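Local coordinates for sensor protein (Geobacter sulfurreducens PCA, PDB 2R78) that probably serves as a PAS sensory domain of a histidine kinase/response regulator that would pass phosphate from ATP to a protein histidine, at residues G92-L104 with K108-V116. Residues are numbered along the deposited sequence; the frame is centred on the assembly and turned at random.
Sequences GDQLTVELSAHLL and KILGIARDV
Glu98 and Arg114, Ser100 and Ile112, and His102 and Leu110 each exchange two backbone hydrogen bonds, pairing strands 94-103 and 109-115 antiparallel. A seventh bond, from Leu104 N to Lys108 O (2.7 Å), closes the rung next to the turn. CA-H...O contacts fill in between, such as Leu99 CA to Ile112 O at 3.3 Å.

Apolar groups meet on the face of Leu99, Ala101 and Ile109. Leu99 CD2 lies against Ala113 CB at 3.8 Å. With chi1 at -65°, Ile109 holds CG2 anti to its own N, which places CG2 4.0 Å from Ala101 CB. Helix 67-76 packs on this side through Leu72 and Ile75.

On the other face, waters bridge Glu98 to Arg114 and His102 to the backbone O of Leu110. Glu98 and Arg114 lie side by side, their carboxylate and guanidinium planes 46° apart. One water donates to Glu98 OE1 and accepts from Arg114 NE at 3.1 Å, in the guanidinium plane. Arg114 NH1 forms salt bridges with Asp22 of its own chain and Asp22 of the second subunit. Another water sits in the plane of the His102 ring, at ND1, and donates to Leu110 O (3.0 Å). The His102 ring stacks on His19 of the second subunit. Near the turn, Leu104 CD2 touches Leu110 CB at 4.0 Å.

The two strands form a beta hairpin within the five-stranded antiparallel sheet, order 2-1-5-4-3, of the PAS fold; the hairpin face bearing Glu98, His102 and Arg114 meets the second subunit.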
# COMPACT_ATOMS: atom_id res chain seq x y z
N GLY B 92 -23.37 -6.85 11.49
CA GLY B 92 -23.62 -8.26 11.19
C GLY B 92 -22.81 -8.85 10.04
O GLY B 92 -22.93 -10.02 9.74
N ASP B 93 -21.99 -8.05 9.38
CA ASP B 93 -21.21 -8.57 8.26
C ASP B 93 -20.01 -9.41 8.75
O ASP B 93 -19.57 -9.26 9.89
CB ASP B 93 -20.78 -7.40 7.35
CG ASP B 93 -21.99 -6.71 6.70
OD1 ASP B 93 -22.97 -7.42 6.40
OD2 ASP B 93 -21.95 -5.47 6.50
N GLN B 94 -19.54 -10.29 7.88
CA GLN B 94 -18.39 -11.15 8.17
C GLN B 94 -17.48 -11.15 6.93
O GLN B 94 -17.96 -11.31 5.82
CB GLN B 94 -18.88 -12.56 8.47
CG GLN B 94 -17.85 -13.54 8.98
CD GLN B 94 -18.45 -14.92 9.33
OE1 GLN B 94 -19.61 -15.03 9.76
NE2 GLN B 94 -17.66 -15.96 9.15
N LEU B 95 -16.19 -10.93 7.12
CA LEU B 95 -15.24 -11.07 6.03
C LEU B 95 -13.96 -11.65 6.56
O LEU B 95 -13.64 -11.49 7.73
CB LEU B 95 -14.95 -9.76 5.34
CG LEU B 95 -14.49 -8.54 6.12
CD1 LEU B 95 -13.97 -7.44 5.16
CD2 LEU B 95 -15.63 -8.00 6.97
N THR B 96 -13.21 -12.28 5.66
CA THR B 96 -11.91 -12.86 6.02
C THR B 96 -10.84 -12.08 5.28
O THR B 96 -10.94 -11.83 4.07
CB THR B 96 -11.83 -14.36 5.72
OG1 THR B 96 -12.83 -15.01 6.52
CG2 THR B 96 -10.48 -14.91 6.11
N VAL B 97 -9.87 -11.65 6.05
CA VAL B 97 -8.76 -10.89 5.53
C VAL B 97 -7.44 -11.48 5.91
O VAL B 97 -7.33 -12.22 6.90
CB VAL B 97 -8.80 -9.43 5.97
CG1 VAL B 97 -10.10 -8.77 5.48
CG2 VAL B 97 -8.64 -9.29 7.48
N GLU B 98 -6.42 -11.21 5.09
CA GLU B 98 -5.07 -11.54 5.48
C GLU B 98 -4.44 -10.29 6.04
O GLU B 98 -4.38 -9.26 5.35
CB GLU B 98 -4.24 -11.99 4.30
CG GLU B 98 -2.88 -12.45 4.74
CD GLU B 98 -1.97 -12.73 3.58
OE1 GLU B 98 -1.51 -11.76 2.94
OE2 GLU B 98 -1.73 -13.93 3.33
N LEU B 99 -3.95 -10.39 7.27
CA LEU B 99 -3.34 -9.27 7.95
C LEU B 99 -1.82 -9.39 7.93
O LEU B 99 -1.28 -10.47 8.16
CB LEU B 99 -3.81 -9.20 9.40
CG LEU B 99 -5.30 -9.05 9.70
CD1 LEU B 99 -5.52 -9.15 11.25
CD2 LEU B 99 -5.89 -7.76 9.15
N SER B 100 -1.14 -8.27 7.72
CA SER B 100 0.28 -8.14 7.97
C SER B 100 0.44 -6.99 8.96
O SER B 100 -0.34 -6.02 8.91
CB SER B 100 0.98 -7.86 6.65
OG SER B 100 0.73 -8.98 5.79
N ALA B 101 1.34 -7.14 9.91
CA ALA B 101 1.58 -6.04 10.84
C ALA B 101 3.05 -5.97 11.14
O ALA B 101 3.69 -7.00 11.36
CB ALA B 101 0.75 -6.20 12.12
N HIS B 102 3.59 -4.76 11.10
CA HIS B 102 5.01 -4.51 11.24
C HIS B 102 5.26 -3.39 12.25
O HIS B 102 4.63 -2.34 12.19
CB HIS B 102 5.60 -4.13 9.87
CG HIS B 102 5.66 -5.29 8.91
ND1 HIS B 102 4.65 -5.59 8.04
CD2 HIS B 102 6.63 -6.21 8.70
CE1 HIS B 102 4.98 -6.66 7.33
NE2 HIS B 102 6.18 -7.05 7.70
N LEU B 103 6.17 -3.63 13.18
CA LEU B 103 6.58 -2.60 14.13
C LEU B 103 7.35 -1.53 13.39
O LEU B 103 8.26 -1.85 12.61
CB LEU B 103 7.49 -3.21 15.20
CG LEU B 103 7.97 -2.32 16.31
CD1 LEU B 103 6.81 -1.80 17.17
CD2 LEU B 103 8.96 -3.14 17.11
N LEU B 104 6.95 -0.27 13.62
CA LEU B 104 7.65 0.90 13.06
C LEU B 104 8.67 1.46 14.06
O LEU B 104 8.58 1.18 15.27
CB LEU B 104 6.65 2.01 12.70
CG LEU B 104 5.60 1.67 11.64
CD1 LEU B 104 4.53 2.80 11.56
CD2 LEU B 104 6.22 1.41 10.30
N LYS B 108 5.03 2.56 17.06
CA LYS B 108 3.74 2.26 16.48
C LYS B 108 3.83 1.07 15.53
O LYS B 108 4.92 0.58 15.20
CB LYS B 108 3.17 3.50 15.79
CG LYS B 108 2.91 4.64 16.80
CD LYS B 108 2.62 5.95 16.14
CE LYS B 108 2.87 7.13 17.07
NZ LYS B 108 4.16 7.06 17.84
N ILE B 109 2.65 0.60 15.13
CA ILE B 109 2.51 -0.59 14.31
C ILE B 109 1.71 -0.25 13.04
O ILE B 109 0.66 0.34 13.13
CB ILE B 109 1.83 -1.73 15.09
CG1 ILE B 109 2.70 -2.19 16.26
CG2 ILE B 109 1.56 -2.91 14.16
CD1 ILE B 109 1.87 -2.95 17.35
N LEU B 110 2.28 -0.63 11.89
CA LEU B 110 1.63 -0.52 10.58
C LEU B 110 0.95 -1.84 10.27
O LEU B 110 1.61 -2.87 10.20
CB LEU B 110 2.68 -0.29 9.48
CG LEU B 110 2.24 -0.30 8.01
CD1 LEU B 110 1.50 0.97 7.74
CD2 LEU B 110 3.43 -0.40 7.04
N GLY B 111 -0.34 -1.81 9.99
CA GLY B 111 -1.02 -3.00 9.53
C GLY B 111 -1.54 -2.85 8.11
O GLY B 111 -1.94 -1.75 7.69
N ILE B 112 -1.57 -3.96 7.39
CA ILE B 112 -2.18 -4.02 6.07
C ILE B 112 -3.20 -5.17 6.10
O ILE B 112 -2.92 -6.22 6.67
CB ILE B 112 -1.11 -4.30 4.99
CG1 ILE B 112 -0.02 -3.22 4.96
CG2 ILE B 112 -1.75 -4.32 3.63
CD1 ILE B 112 1.25 -3.62 4.13
N ALA B 113 -4.39 -4.95 5.54
CA ALA B 113 -5.46 -5.99 5.47
C ALA B 113 -5.79 -6.18 4.01
O ALA B 113 -6.10 -5.21 3.33
CB ALA B 113 -6.70 -5.52 6.24
N ARG B 114 -5.76 -7.42 3.53
CA ARG B 114 -6.06 -7.78 2.15
C ARG B 114 -7.21 -8.79 2.09
O ARG B 114 -7.33 -9.67 2.95
CB ARG B 114 -4.84 -8.44 1.49
CG ARG B 114 -3.58 -7.58 1.40
CD ARG B 114 -2.36 -8.30 0.73
NE ARG B 114 -2.66 -8.89 -0.60
CZ ARG B 114 -2.58 -8.25 -1.78
NH1 ARG B 114 -2.25 -6.96 -1.84
NH2 ARG B 114 -2.87 -8.88 -2.91
N ASP B 115 -8.03 -8.72 1.06
CA ASP B 115 -8.98 -9.83 0.81
C ASP B 115 -8.31 -11.17 0.54
O ASP B 115 -7.21 -11.21 -0.03
CB ASP B 115 -9.89 -9.50 -0.36
CG ASP B 115 -11.00 -8.56 0.04
OD1 ASP B 115 -11.71 -8.90 1.03
OD2 ASP B 115 -11.15 -7.50 -0.63
N VAL B 116 -8.99 -12.27 0.95
CA VAL B 116 -8.42 -13.63 0.90
C VAL B 116 -9.46 -14.75 0.99
O VAL B 116 -10.21 -14.88 1.97
CB VAL B 116 -7.46 -13.90 2.07
CG1 VAL B 116 -6.52 -12.70 2.28
CG2 VAL B 116 -8.22 -14.22 3.31
O HOH W 1 -11.70 -11.47 1.42
O HOH W 2 -2.79 -11.67 0.85
O HOH W 3 2.42 -4.48 7.74